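Coiled-coil quantitatively-enriched protein 1 (Schizosaccharomyces pombe, PDB 7CUJ) links telomeres to the meiotic centrosome component pcp1 as part of the meiotic bouquet and is required for telomere length regulation and chromosome segregation. Local coordinates at residues K103-F106 / L107-L110; S277-E280 / K281-I285. One frame throughout, in Å; residues are numbered along the deposited sequence.

Contact 1 (K103-F106 / L107-L110); sequences KFLF and LQEL
The carbonyl oxygen of Phe-106 receives the backbone N of Leu-110 at 2.9 Å, one of four successive i to i+4 bonds that make 103-110 a regular stretch of the alpha-helix 102-112. Its N-H...O angle of 138° is more bent than those of the three bonds before it, which run from Leu-107 to Lys-103, Gln-108 to Phe-104 and Glu-109 to Leu-105. Side chains meet along the helix at the same spacing. Phe-106 swings CG away from its own N (chi1 170°), and its ring passes the start of the next turn, where CE2 lies 4.3 Å from CD2 of Leu-110, approached obliquely. On another side of the helix Leu-105 and Glu-109 run alongside each other. Glu-109 folds back at chi2 (-68°), which brings its CG to 3.3 Å from the Leu-105 O. Beyond the helix, Phe-104 meets the rings of His-66 and Trp-138, while Lys-103 NZ reaches Tyr-189 O and forms a salt bridge with Glu-218. Helix 102-112 lies between helix 275-294 and strand 208-213 of the six-stranded parallel sheet. Methyl CD1 of Leu-105 rests 3.9 Å from Glu-109 OE2.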
ATOM      1  N   LYS A 103     -30.804   4.313  -6.516  1.00 34.92           N
ATOM      2  CA  LYS A 103     -31.646   4.299  -5.331  1.00 34.64           C
ATOM      3  C   LYS A 103     -32.606   5.487  -5.358  1.00 37.32           C
ATOM      4  O   LYS A 103     -33.801   5.324  -5.125  1.00 37.80           O
ATOM      5  CB  LYS A 103     -30.787   4.269  -4.066  1.00 30.89           C
ATOM      6  CG  LYS A 103     -30.112   2.935  -3.793  1.00 28.61           C
ATOM      7  CD  LYS A 103     -29.331   2.902  -2.505  1.00 28.25           C
ATOM      8  CE  LYS A 103     -28.770   1.526  -2.219  1.00 26.80           C
ATOM      9  NZ  LYS A 103     -27.941   1.524  -0.991  1.00 26.28           N
ATOM     10  N   PHE A 104     -32.063   6.679  -5.643  1.00 39.02           N
ATOM     11  CA  PHE A 104     -32.858   7.886  -5.791  1.00 40.48           C
ATOM     12  C   PHE A 104     -33.886   7.698  -6.906  1.00 43.57           C
ATOM     13  O   PHE A 104     -35.064   8.005  -6.718  1.00 45.63           O
ATOM     14  CB  PHE A 104     -31.957   9.097  -6.050  1.00 40.75           C
ATOM     15  CG  PHE A 104     -31.481   9.819  -4.814  1.00 39.77           C
ATOM     16  CD1 PHE A 104     -30.762   9.154  -3.831  1.00 37.57           C
ATOM     17  CD2 PHE A 104     -31.735  11.173  -4.642  1.00 41.74           C
ATOM     18  CE1 PHE A 104     -30.323   9.823  -2.697  1.00 38.03           C
ATOM     19  CE2 PHE A 104     -31.292  11.843  -3.510  1.00 42.01           C
ATOM     20  CZ  PHE A 104     -30.586  11.167  -2.539  1.00 40.06           C
ATOM     21  N   LEU A 105     -33.427   7.182  -8.055  1.00 43.55           N
ATOM     22  CA  LEU A 105     -34.278   6.978  -9.217  1.00 45.66           C
ATOM     23  C   LEU A 105     -35.378   5.972  -8.886  1.00 44.84           C
ATOM     24  O   LEU A 105     -36.528   6.166  -9.279  1.00 46.41           O
ATOM     25  CB  LEU A 105     -33.433   6.509 -10.408  1.00 46.42           C
ATOM     26  CG  LEU A 105     -34.206   6.206 -11.694  1.00 48.77           C
ATOM     27  CD1 LEU A 105     -34.963   7.429 -12.193  1.00 50.41           C
ATOM     28  CD2 LEU A 105     -33.274   5.683 -12.776  1.00 50.49           C
ATOM     29  N   PHE A 106     -35.012   4.907  -8.160  1.00 42.01           N
ATOM     30  CA  PHE A 106     -35.974   3.899  -7.744  1.00 40.67           C
ATOM     31  C   PHE A 106     -37.102   4.552  -6.947  1.00 42.08           C
ATOM     32  O   PHE A 106     -38.274   4.320  -7.237  1.00 43.17           O
ATOM     33  CB  PHE A 106     -35.308   2.777  -6.943  1.00 37.07           C
ATOM     34  CG  PHE A 106     -36.282   1.829  -6.291  1.00 36.92           C
ATOM     35  CD1 PHE A 106     -36.840   0.779  -7.008  1.00 37.96           C
ATOM     36  CD2 PHE A 106     -36.668   2.005  -4.969  1.00 36.60           C
ATOM     37  CE1 PHE A 106     -37.750  -0.084  -6.414  1.00 38.05           C
ATOM     38  CE2 PHE A 106     -37.581   1.143  -4.376  1.00 36.94           C
ATOM     39  CZ  PHE A 106     -38.121   0.101  -5.100  1.00 37.52           C
ATOM     40  N   LEU A 107     -36.730   5.366  -5.952  1.00 41.47           N
ATOM     41  CA  LEU A 107     -37.688   5.976  -5.044  1.00 44.10           C
ATOM     42  C   LEU A 107     -38.607   6.930  -5.802  1.00 47.69           C
ATOM     43  O   LEU A 107     -39.795   7.015  -5.498  1.00 49.28           O
ATOM     44  CB  LEU A 107     -36.935   6.685  -3.914  1.00 41.69           C
ATOM     45  CG  LEU A 107     -36.309   5.766  -2.863  1.00 39.27           C
ATOM     46  CD1 LEU A 107     -35.388   6.548  -1.942  1.00 38.50           C
ATOM     47  CD2 LEU A 107     -37.374   5.039  -2.056  1.00 38.33           C
ATOM     48  N   GLN A 108     -38.051   7.628  -6.800  1.00 51.12           N
ATOM     49  CA  GLN A 108     -38.806   8.556  -7.627  1.00 55.62           C
ATOM     50  C   GLN A 108     -39.865   7.792  -8.419  1.00 58.27           C
ATOM     51  O   GLN A 108     -41.038   8.158  -8.398  1.00 61.54           O
ATOM     52  CB  GLN A 108     -37.870   9.298  -8.583  1.00 57.43           C
ATOM     53  CG  GLN A 108     -38.542  10.425  -9.356  1.00 62.63           C
ATOM     54  CD  GLN A 108     -37.867  10.679 -10.681  1.00 66.26           C
ATOM     55  OE1 GLN A 108     -38.012   9.916 -11.634  1.00 68.36           O
ATOM     56  NE2 GLN A 108     -37.121  11.769 -10.755  1.00 69.39           N
ATOM     57  N   GLU A 109     -39.428   6.729  -9.106  1.00 59.24           N
ATOM     58  CA  GLU A 109     -40.264   5.990 -10.039  1.00 62.53           C
ATOM     59  C   GLU A 109     -41.290   5.146  -9.287  1.00 61.39           C
ATOM     60  O   GLU A 109     -42.324   4.794  -9.851  1.00 66.00           O
ATOM     61  CB  GLU A 109     -39.415   5.122 -10.971  1.00 64.06           C
ATOM     62  CG  GLU A 109     -38.528   5.913 -11.918  1.00 68.40           C
ATOM     63  CD  GLU A 109     -39.228   6.716 -13.005  1.00 74.43           C
ATOM     64  OE1 GLU A 109     -40.393   6.398 -13.333  1.00 77.17           O
ATOM     65  OE2 GLU A 109     -38.596   7.657 -13.530  1.00 78.36           O
ATOM     66  N   LEU A 110     -40.995   4.825  -8.020  1.00 55.91           N
ATOM     67  CA  LEU A 110     -41.915   4.053  -7.198  1.00 54.32           C
ATOM     68  C   LEU A 110     -43.187   4.863  -6.955  1.00 57.45           C
ATOM     69  O   LEU A 110     -44.282   4.377  -7.219  1.00 58.21           O
ATOM     70  CB  LEU A 110     -41.243   3.660  -5.878  1.00 49.85           C
ATOM     71  CG  LEU A 110     -42.085   2.791  -4.941  1.00 49.70           C
ATOM     72  CD1 LEU A 110     -42.291   1.396  -5.515  1.00 48.21           C
ATOM     73  CD2 LEU A 110     -41.454   2.710  -3.559  1.00 46.92           C
TER

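Contact 2 (S277-E280 / K281-I285); sequences SITE and KTRDI
The guanidinium of Arg-283 carries the methyl CG2 of Thr-279 over one face, 3.5 Å above the plane and displaced toward the rim. The nearest guanidinium atom is NE of Arg-283, 3.6 Å from CG2 of Thr-279, with CZ only slightly farther. Thr-279 and Arg-283 sit one turn apart on the helix 275-294 and point the same way. The extended arginine chain, with CG turned beside its own N (chi1 -77°), runs back along the helix, passing the Thr-279 O with its CG before the flat group comes to lie against the methyl. The other branch of Thr-279, OG1, is hydrogen-bonded to His-275 O, an earlier turn of the same helix, which helps to fix the methyl in its place.

One residue earlier, the carbonyl oxygen of Ile-278 is gripped twice by Thr-282. The backbone N of Thr-282 donates to Ile-278 O at 2.9 Å in the normal helical way, and OG1 of Thr-282 donates at 2.6 Å to the same Ile-278 O from above the carbonyl plane, 41° out of it. The hydroxyl can do this because OG1 stands beside the threonine's own N (chi1 -52°), facing back down the helix.

Lys-281 lays its aliphatic chain over the preceding turn, CG coming to 3.3 Å from Ser-277 O, the acceptor of its backbone N-H. NZ has a weak hydrogen bond to Ser-272 OG, and Ser-277 OG bonds Ser-274 O near the helix start. Glu-280, Lys-281 and Arg-283 are exposed, while Ile-278, Thr-279 and Thr-282 touch helix 102-112. The buried Thr-282 hydroxyl is satisfied by Ile-278 O, with a further weak bond to Ser-102 OG, consistent with a threonine turned toward a mostly apolar interface, while a methyl steadies the exposed arginine.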
ATOM      1  N   SER A 277     -29.407   1.662 -19.920  1.00 76.28           N
ATOM      2  CA  SER A 277     -29.879   0.352 -19.496  1.00 75.17           C
ATOM      3  C   SER A 277     -30.199   0.329 -18.001  1.00 70.47           C
ATOM      4  O   SER A 277     -31.141  -0.344 -17.590  1.00 70.50           O
ATOM      5  CB  SER A 277     -28.907  -0.736 -19.883  1.00 75.78           C
ATOM      6  OG  SER A 277     -27.588  -0.415 -19.468  1.00 76.03           O
ATOM      7  N   ILE A 278     -29.414   1.069 -17.203  1.00 65.84           N
ATOM      8  CA  ILE A 278     -29.626   1.174 -15.766  1.00 60.58           C
ATOM      9  C   ILE A 278     -31.003   1.782 -15.501  1.00 60.11           C
ATOM     10  O   ILE A 278     -31.753   1.275 -14.671  1.00 56.24           O
ATOM     11  CB  ILE A 278     -28.492   1.971 -15.084  1.00 57.83           C
ATOM     12  CG1 ILE A 278     -27.195   1.160 -15.011  1.00 57.31           C
ATOM     13  CG2 ILE A 278     -28.919   2.462 -13.706  1.00 52.87           C
ATOM     14  CD1 ILE A 278     -25.971   1.970 -14.642  1.00 55.85           C
ATOM     15  N   THR A 279     -31.321   2.861 -16.228  1.00 63.91           N
ATOM     16  CA  THR A 279     -32.573   3.585 -16.072  1.00 66.19           C
ATOM     17  C   THR A 279     -33.758   2.672 -16.384  1.00 65.81           C
ATOM     18  O   THR A 279     -34.741   2.673 -15.647  1.00 62.80           O
ATOM     19  CB  THR A 279     -32.595   4.856 -16.934  1.00 70.58           C
ATOM     20  OG1 THR A 279     -31.332   5.510 -16.801  1.00 73.03           O
ATOM     21  CG2 THR A 279     -33.711   5.807 -16.560  1.00 71.96           C
ATOM     22  N   GLU A 280     -33.646   1.903 -17.477  1.00 68.35           N
ATOM     23  CA  GLU A 280     -34.679   0.974 -17.908  1.00 71.21           C
ATOM     24  C   GLU A 280     -34.958  -0.042 -16.804  1.00 68.78           C
ATOM     25  O   GLU A 280     -36.109  -0.240 -16.422  1.00 69.37           O
ATOM     26  CB  GLU A 280     -34.249   0.230 -19.175  1.00 74.62           C
ATOM     27  CG  GLU A 280     -34.500   0.994 -20.461  1.00 79.14           C
ATOM     28  CD  GLU A 280     -33.960   0.294 -21.697  1.00 84.71           C
ATOM     29  OE1 GLU A 280     -34.766  -0.036 -22.587  1.00 88.09           O
ATOM     30  OE2 GLU A 280     -32.730   0.085 -21.768  1.00 85.47           O
ATOM     31  N   LYS A 281     -33.886  -0.675 -16.307  1.00 66.48           N
ATOM     32  CA  LYS A 281     -33.974  -1.724 -15.302  1.00 63.99           C
ATOM     33  C   LYS A 281     -34.592  -1.168 -14.022  1.00 60.00           C
ATOM     34  O   LYS A 281     -35.439  -1.823 -13.417  1.00 59.98           O
ATOM     35  CB  LYS A 281     -32.589  -2.319 -15.018  1.00 64.51           C
ATOM     36  CG  LYS A 281     -32.003  -3.182 -16.125  1.00 69.91           C
ATOM     37  CD  LYS A 281     -30.506  -3.386 -15.985  1.00 71.06           C
ATOM     38  CE  LYS A 281     -29.877  -4.056 -17.189  1.00 74.09           C
ATOM     39  NZ  LYS A 281     -28.397  -4.047 -17.112  1.00 73.43           N
ATOM     40  N   THR A 282     -34.168   0.042 -13.634  1.00 56.87           N
ATOM     41  CA  THR A 282     -34.588   0.673 -12.390  1.00 54.29           C
ATOM     42  C   THR A 282     -36.091   0.947 -12.421  1.00 55.29           C
ATOM     43  O   THR A 282     -36.779   0.724 -11.428  1.00 51.75           O
ATOM     44  CB  THR A 282     -33.768   1.935 -12.091  1.00 52.76           C
ATOM     45  OG1 THR A 282     -32.381   1.597 -12.155  1.00 51.07           O
ATOM     46  CG2 THR A 282     -34.080   2.539 -10.739  1.00 48.53           C
ATOM     47  N   ARG A 283     -36.583   1.423 -13.571  1.00 58.25           N
ATOM     48  CA  ARG A 283     -37.991   1.742 -13.742  1.00 61.25           C
ATOM     49  C   ARG A 283     -38.828   0.466 -13.705  1.00 60.88           C
ATOM     50  O   ARG A 283     -39.877   0.440 -13.068  1.00 62.28           O
ATOM     51  CB  ARG A 283     -38.213   2.526 -15.040  1.00 66.00           C
ATOM     52  CG  ARG A 283     -37.806   3.986 -14.931  1.00 68.21           C
ATOM     53  CD  ARG A 283     -37.717   4.712 -16.255  1.00 74.14           C
ATOM     54  NE  ARG A 283     -37.239   6.069 -16.027  1.00 76.04           N
ATOM     55  CZ  ARG A 283     -37.207   7.033 -16.940  1.00 80.36           C
ATOM     56  NH1 ARG A 283     -37.632   6.804 -18.171  1.00 83.79           N
ATOM     57  NH2 ARG A 283     -36.752   8.230 -16.613  1.00 81.14           N
ATOM     58  N   ASP A 284     -38.343  -0.583 -14.380  1.00 60.66           N
ATOM     59  CA  ASP A 284     -39.040  -1.858 -14.457  1.00 61.57           C
ATOM     60  C   ASP A 284     -39.130  -2.494 -13.072  1.00 57.00           C
ATOM     61  O   ASP A 284     -40.150  -3.092 -12.735  1.00 56.21           O
ATOM     62  CB  ASP A 284     -38.416  -2.781 -15.507  1.00 66.65           C
ATOM     63  CG  ASP A 284     -38.790  -2.421 -16.937  1.00 73.81           C
ATOM     64  OD1 ASP A 284     -39.107  -1.236 -17.186  1.00 77.14           O
ATOM     65  OD2 ASP A 284     -38.769  -3.329 -17.794  1.00 80.83           O
ATOM     66  N   ILE A 285     -38.063  -2.349 -12.275  1.00 51.94           N
ATOM     67  CA  ILE A 285     -38.072  -2.835 -10.904  1.00 48.37           C
ATOM     68  C   ILE A 285     -39.068  -2.010 -10.090  1.00 48.81           C
ATOM     69  O   ILE A 285     -39.811  -2.564  -9.284  1.00 48.28           O
ATOM     70  CB  ILE A 285     -36.656  -2.848 -10.287  1.00 44.97           C
ATOM     71  CG1 ILE A 285     -35.777  -3.934 -10.914  1.00 45.61           C
ATOM     72  CG2 ILE A 285     -36.724  -3.003  -8.775  1.00 41.10           C
ATOM     73  CD1 ILE A 285     -34.293  -3.723 -10.711  1.00 43.61           C
TER

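Each contact lies within one helix of an alpha/beta domain that is one piece of the longer protein; helices 102-112 and 275-294 pack against each other, and the centres of the two contacts lie about 10 Å apart. Contact 1 is largely buried, joining aromatic and aliphatic side chains that also meet strand 208-213 and helix 129-141; contact 2 lies farther from the chain's centre and combines a buried edge with charged, exposed residues. At their interface Leu-105 receives two threonine methyls, CG2 of Thr-282 at 3.8 Å from its CG and CG2 of Thr-279 close to its CD2. Past this apolar seam, Glu-109 OE2 and Arg-283 NE form a long, weak ion pair.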